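Acetylcholine-binding protein (Bulinus truncatus, PDB 2BJ0) probably binds acetylcholine and related ligands as a soluble pentameric homologue of the ligand-binding domain of nicotinic acetylcholine receptors. Local coordinates at residues T143-N146 / K147-A150; F165-P168 / K169-L172. All coordinates share one frame; numbering follows the deposited sequence.

Contact 1 (T143-N146 / K147-A150); sequences THDN and KQFA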
ATOM      1  N   THR A 143      19.545   1.082 -12.502  1.00 24.65           N
ATOM      2  CA  THR A 143      19.478   1.771 -13.784  1.00 25.30           C
ATOM      3  C   THR A 143      20.561   2.778 -14.088  1.00 25.49           C
ATOM      4  O   THR A 143      20.477   3.397 -15.144  1.00 25.56           O
ATOM      5  CB  THR A 143      18.104   2.518 -13.969  1.00 25.35           C
ATOM      6  OG1 THR A 143      18.020   3.573 -12.999  1.00 26.59           O
ATOM      7  CG2 THR A 143      16.935   1.594 -13.674  1.00 24.12           C
ATOM      8  N   HIS A 144      21.554   2.941 -13.199  1.00 26.80           N
ATOM      9  CA  HIS A 144      22.713   3.822 -13.455  1.00 27.91           C
ATOM     10  C   HIS A 144      23.989   2.976 -13.633  1.00 28.09           C
ATOM     11  O   HIS A 144      24.413   2.286 -12.715  1.00 27.83           O
ATOM     12  CB  HIS A 144      22.922   4.823 -12.289  1.00 27.07           C
ATOM     13  CG  HIS A 144      21.765   5.767 -12.066  1.00 27.08           C
ATOM     14  ND1 HIS A 144      20.714   5.474 -11.218  1.00 27.30           N
ATOM     15  CD2 HIS A 144      21.516   7.009 -12.553  1.00 26.25           C
ATOM     16  CE1 HIS A 144      19.849   6.478 -11.225  1.00 26.69           C
ATOM     17  NE2 HIS A 144      20.313   7.424 -12.023  1.00 27.05           N
ATOM     18  N   ASP A 145      24.578   3.011 -14.818  1.00 30.29           N
ATOM     19  CA  ASP A 145      25.827   2.240 -15.094  1.00 31.93           C
ATOM     20  C   ASP A 145      27.018   2.919 -14.413  1.00 32.00           C
ATOM     21  O   ASP A 145      26.861   3.995 -13.847  1.00 30.97           O
ATOM     22  CB  ASP A 145      26.054   2.078 -16.608  1.00 32.63           C
ATOM     23  CG  ASP A 145      26.280   3.407 -17.320  1.00 35.89           C
ATOM     24  OD1 ASP A 145      26.889   4.328 -16.737  1.00 38.20           O
ATOM     25  OD2 ASP A 145      25.879   3.631 -18.477  1.00 41.53           O
ATOM     26  N   ASN A 146      28.213   2.322 -14.472  1.00 33.10           N
ATOM     27  CA  ASN A 146      29.289   2.863 -13.657  1.00 33.55           C
ATOM     28  C   ASN A 146      30.004   4.062 -14.263  1.00 34.16           C
ATOM     29  O   ASN A 146      30.939   4.603 -13.667  1.00 34.19           O
ATOM     30  CB  ASN A 146      30.270   1.798 -13.210  1.00 34.54           C
ATOM     31  CG  ASN A 146      30.951   1.113 -14.361  1.00 36.15           C
ATOM     32  OD1 ASN A 146      30.878   1.562 -15.512  1.00 37.11           O
ATOM     33  ND2 ASN A 146      31.610  -0.006 -14.061  1.00 39.49           N
ATOM     34  N   LYS A 147      29.540   4.492 -15.430  1.00 34.23           N
ATOM     35  CA  LYS A 147      29.931   5.794 -15.966  1.00 34.35           C
ATOM     36  C   LYS A 147      29.255   6.926 -15.215  1.00 33.10           C
ATOM     37  O   LYS A 147      29.771   8.028 -15.195  1.00 32.54           O
ATOM     38  CB  LYS A 147      29.591   5.889 -17.452  1.00 36.06           C
ATOM     39  CG  LYS A 147      30.741   5.675 -18.422  1.00 38.38           C
ATOM     40  CD  LYS A 147      31.589   4.426 -18.144  1.00 42.26           C
ATOM     41  CE  LYS A 147      32.734   4.299 -19.180  1.00 42.45           C
ATOM     42  NZ  LYS A 147      33.904   3.472 -18.695  1.00 43.58           N
ATOM     43  N   GLN A 148      28.105   6.650 -14.586  1.00 31.61           N
ATOM     44  CA  GLN A 148      27.356   7.666 -13.815  1.00 30.20           C
ATOM     45  C   GLN A 148      27.406   7.431 -12.308  1.00 28.95           C
ATOM     46  O   GLN A 148      27.506   8.369 -11.546  1.00 28.96           O
ATOM     47  CB  GLN A 148      25.895   7.698 -14.278  1.00 30.21           C
ATOM     48  CG  GLN A 148      25.733   8.251 -15.659  1.00 31.46           C
ATOM     49  CD  GLN A 148      24.286   8.387 -16.091  1.00 35.50           C
ATOM     50  OE1 GLN A 148      23.366   8.172 -15.310  1.00 35.13           O
ATOM     51  NE2 GLN A 148      24.085   8.732 -17.352  1.00 37.07           N
ATOM     52  N   PHE A 149      27.382   6.165 -11.899  1.00 28.20           N
ATOM     53  CA  PHE A 149      27.165   5.770 -10.515  1.00 28.44           C
ATOM     54  C   PHE A 149      28.245   4.762 -10.150  1.00 27.74           C
ATOM     55  O   PHE A 149      28.160   3.613 -10.542  1.00 27.89           O
ATOM     56  CB  PHE A 149      25.805   5.088 -10.488  1.00 27.31           C
ATOM     57  CG  PHE A 149      25.265   4.742  -9.133  1.00 28.30           C
ATOM     58  CD1 PHE A 149      25.760   3.674  -8.401  1.00 25.44           C
ATOM     59  CD2 PHE A 149      24.109   5.380  -8.671  1.00 28.07           C
ATOM     60  CE1 PHE A 149      25.210   3.316  -7.184  1.00 25.61           C
ATOM     61  CE2 PHE A 149      23.523   5.003  -7.464  1.00 28.61           C
ATOM     62  CZ  PHE A 149      24.068   3.968  -6.713  1.00 27.00           C
ATOM     63  N   ALA A 150      29.262   5.183  -9.403  1.00 28.25           N
ATOM     64  CA  ALA A 150      30.308   4.244  -9.008  1.00 28.40           C
ATOM     65  C   ALA A 150      30.180   3.879  -7.545  1.00 28.56           C
ATOM     66  O   ALA A 150      30.087   4.753  -6.711  1.00 28.63           O
ATOM     67  CB  ALA A 150      31.692   4.830  -9.312  1.00 28.63           C
TER
HETATM   68  O   HOH W   1      26.377   1.208 -11.403  1.00 20.15           O
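D145 holds this tight turn by gathering the backbone amides of K147, Q148 and F149. D145 O accepts two hydrogen bonds, from Q148 N at 3.0 Å and from F149 N at 3.0 Å; the F149 donor lies in the carbonyl plane, that of Q148 above it. The carboxylate adds another: with CG between the backbone N and the carbonyl carbon (chi1 64°), D145 OD1 folds back and takes K147 N at 3.0 Å. Aspartate suits the place because its short chain reaches the second amide onward; OD2 binds N189.

Apolar contact joins H144 and F149, whose CB atoms touch at 3.4 Å. Their rings lie nearly parallel, at 22°, but slid until they barely overlap. At the imidazole edge, H144 CD2 meets Q148 OE1 at 3.5 Å; the imidazole ND1 is hydrogen-bonded to D84, and Q148 NE2 to the backbone O of Q72 of the second subunit.

A water donates to both H144 O and F149 O, and N146 CA-H points nearly straight at F149 O. An Asx turn with a type I beta turn thus closes the loop ahead of strand 149-153, in the segment corresponding to loop B of the agonist site in Cys-loop receptors.

Contact 2 (F165-P168 / K169-L172); sequences FDSP and KFDL
F165 lays one face of its ring against L172. L172 CB sits 3.7 Å from the F165 ring centroid and 10° off the ring normal, a CH-pi contact centred on the face, while L172 CD2 lies over the same face, nearer the rim, 3.5 Å from F165 CD2. F165, with CG anti to its backbone nitrogen (chi1 -175°), carries its ring over to the strand that begins at F170. The ring is turned so that its edge, near F165 CE1, meets F170 O in its plane, 3.7 Å away. A flat aromatic suits this place: its face covers the leucine and its weakly positive C-H rim suits a carbonyl oxygen nearby.

S167 faces the strand as well, but with a hydroxyl. S167 OG accepts from K169 N at 2.9 Å and from F170 N at 2.9 Å; the first bond closes an ST turn, with P168 and its ring-restricted phi at the bend, and the second extends it. K169 NZ donates a hydrogen bond to the backbone O of E42 of the third subunit.

The chemistry is thus divided: one buried serine oxygen satisfies two amides at the reversal, whereas apolar contact between F165 and L172 holds the far ends together.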
ATOM      1  N   PHE A 165      24.665  -7.589  15.173  1.00 32.40           N
ATOM      2  CA  PHE A 165      23.859  -8.779  14.966  1.00 31.72           C
ATOM      3  C   PHE A 165      23.357  -9.363  16.301  1.00 32.48           C
ATOM      4  O   PHE A 165      24.122  -9.460  17.263  1.00 32.14           O
ATOM      5  CB  PHE A 165      24.641  -9.823  14.159  1.00 30.63           C
ATOM      6  CG  PHE A 165      23.833 -11.029  13.811  1.00 29.10           C
ATOM      7  CD1 PHE A 165      23.736 -12.104  14.699  1.00 29.13           C
ATOM      8  CD2 PHE A 165      23.117 -11.077  12.622  1.00 28.91           C
ATOM      9  CE1 PHE A 165      22.948 -13.217  14.396  1.00 26.76           C
ATOM     10  CE2 PHE A 165      22.329 -12.194  12.302  1.00 27.88           C
ATOM     11  CZ  PHE A 165      22.258 -13.269  13.180  1.00 27.12           C
ATOM     12  N   ASP A 166      22.084  -9.768  16.355  1.00 33.22           N
ATOM     13  CA  ASP A 166      21.502 -10.322  17.577  1.00 34.20           C
ATOM     14  C   ASP A 166      20.359 -11.227  17.160  1.00 33.82           C
ATOM     15  O   ASP A 166      19.402 -10.756  16.546  1.00 34.44           O
ATOM     16  CB  ASP A 166      20.981  -9.160  18.450  1.00 35.70           C
ATOM     17  CG  ASP A 166      20.696  -9.551  19.916  1.00 40.07           C
ATOM     18  OD1 ASP A 166      20.815 -10.743  20.319  1.00 43.02           O
ATOM     19  OD2 ASP A 166      20.343  -8.675  20.756  1.00 45.87           O
ATOM     20  N   SER A 167      20.444 -12.520  17.480  1.00 32.62           N
ATOM     21  CA  SER A 167      19.327 -13.436  17.281  1.00 32.24           C
ATOM     22  C   SER A 167      19.312 -14.509  18.369  1.00 31.87           C
ATOM     23  O   SER A 167      20.373 -15.011  18.705  1.00 32.02           O
ATOM     24  CB  SER A 167      19.440 -14.102  15.906  1.00 32.77           C
ATOM     25  OG  SER A 167      18.581 -15.230  15.798  1.00 32.74           O
ATOM     26  N   PRO A 168      18.148 -14.854  18.931  1.00 31.23           N
ATOM     27  CA  PRO A 168      18.047 -16.024  19.796  1.00 31.41           C
ATOM     28  C   PRO A 168      18.042 -17.333  19.018  1.00 31.92           C
ATOM     29  O   PRO A 168      18.261 -18.383  19.608  1.00 32.76           O
ATOM     30  CB  PRO A 168      16.713 -15.823  20.523  1.00 31.60           C
ATOM     31  CG  PRO A 168      15.885 -15.022  19.587  1.00 31.02           C
ATOM     32  CD  PRO A 168      16.860 -14.139  18.845  1.00 31.30           C
ATOM     33  N   LYS A 169      17.861 -17.260  17.697  1.00 31.50           N
ATOM     34  CA  LYS A 169      17.706 -18.434  16.851  1.00 31.17           C
ATOM     35  C   LYS A 169      18.946 -18.829  16.020  1.00 30.57           C
ATOM     36  O   LYS A 169      19.118 -20.009  15.684  1.00 29.99           O
ATOM     37  CB  LYS A 169      16.551 -18.186  15.903  1.00 31.43           C
ATOM     38  CG  LYS A 169      15.187 -18.319  16.562  1.00 34.07           C
ATOM     39  CD  LYS A 169      14.704 -19.726  16.292  1.00 40.22           C
ATOM     40  CE  LYS A 169      14.314 -20.419  17.549  1.00 42.43           C
ATOM     41  NZ  LYS A 169      13.719 -21.737  17.174  1.00 45.86           N
ATOM     42  N   PHE A 170      19.771 -17.855  15.637  1.00 30.08           N
ATOM     43  CA  PHE A 170      20.912 -18.151  14.749  1.00 29.88           C
ATOM     44  C   PHE A 170      22.223 -17.576  15.230  1.00 30.58           C
ATOM     45  O   PHE A 170      22.226 -16.530  15.855  1.00 30.94           O
ATOM     46  CB  PHE A 170      20.628 -17.626  13.329  1.00 29.72           C
ATOM     47  CG  PHE A 170      19.318 -18.104  12.759  1.00 29.84           C
ATOM     48  CD1 PHE A 170      19.198 -19.393  12.236  1.00 29.96           C
ATOM     49  CD2 PHE A 170      18.197 -17.279  12.774  1.00 29.14           C
ATOM     50  CE1 PHE A 170      17.965 -19.853  11.731  1.00 29.19           C
ATOM     51  CE2 PHE A 170      16.965 -17.723  12.257  1.00 27.72           C
ATOM     52  CZ  PHE A 170      16.847 -19.003  11.757  1.00 28.05           C
ATOM     53  N   ASP A 171      23.335 -18.260  14.921  1.00 30.90           N
ATOM     54  CA  ASP A 171      24.695 -17.753  15.145  1.00 31.78           C
ATOM     55  C   ASP A 171      25.185 -17.214  13.812  1.00 31.40           C
ATOM     56  O   ASP A 171      25.203 -17.952  12.841  1.00 31.90           O
ATOM     57  CB  ASP A 171      25.679 -18.895  15.503  1.00 31.78           C
ATOM     58  CG  ASP A 171      25.548 -19.396  16.925  1.00 35.23           C
ATOM     59  OD1 ASP A 171      25.387 -18.576  17.865  1.00 38.11           O
ATOM     60  OD2 ASP A 171      25.603 -20.626  17.201  1.00 36.76           O
ATOM     61  N   LEU A 172      25.604 -15.957  13.751  1.00 31.11           N
ATOM     62  CA  LEU A 172      26.258 -15.471  12.566  1.00 31.72           C
ATOM     63  C   LEU A 172      27.755 -15.795  12.642  1.00 32.76           C
ATOM     64  O   LEU A 172      28.456 -15.275  13.502  1.00 33.28           O
ATOM     65  CB  LEU A 172      26.075 -13.965  12.447  1.00 31.29           C
ATOM     66  CG  LEU A 172      26.661 -13.251  11.240  1.00 29.55           C
ATOM     67  CD1 LEU A 172      26.088 -13.783   9.926  1.00 29.80           C
ATOM     68  CD2 LEU A 172      26.346 -11.781  11.399  1.00 30.58           C
TER

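Each contact is a turn leading into a strand, and in each a side-chain oxygen grips backbone amides just ahead of it. Contact 1 uses an aspartate's backbone carbonyl together with its carboxylate; contact 2 uses a hydroxyl alone, with an aromatic-aliphatic pair in place of further bonds. The two lie on opposite sides of the chain's centre, their centres 35 Å apart, and introduce consecutive strands, 149-153 and 170-183. Both border strand 25-40, at different places along it. Contact 1 is the more buried, tied through D145 and N146 to N189 and strand 190-202 and touching the second subunit. Contact 2, farther from the centre and with several partly exposed residues, meets the third subunit.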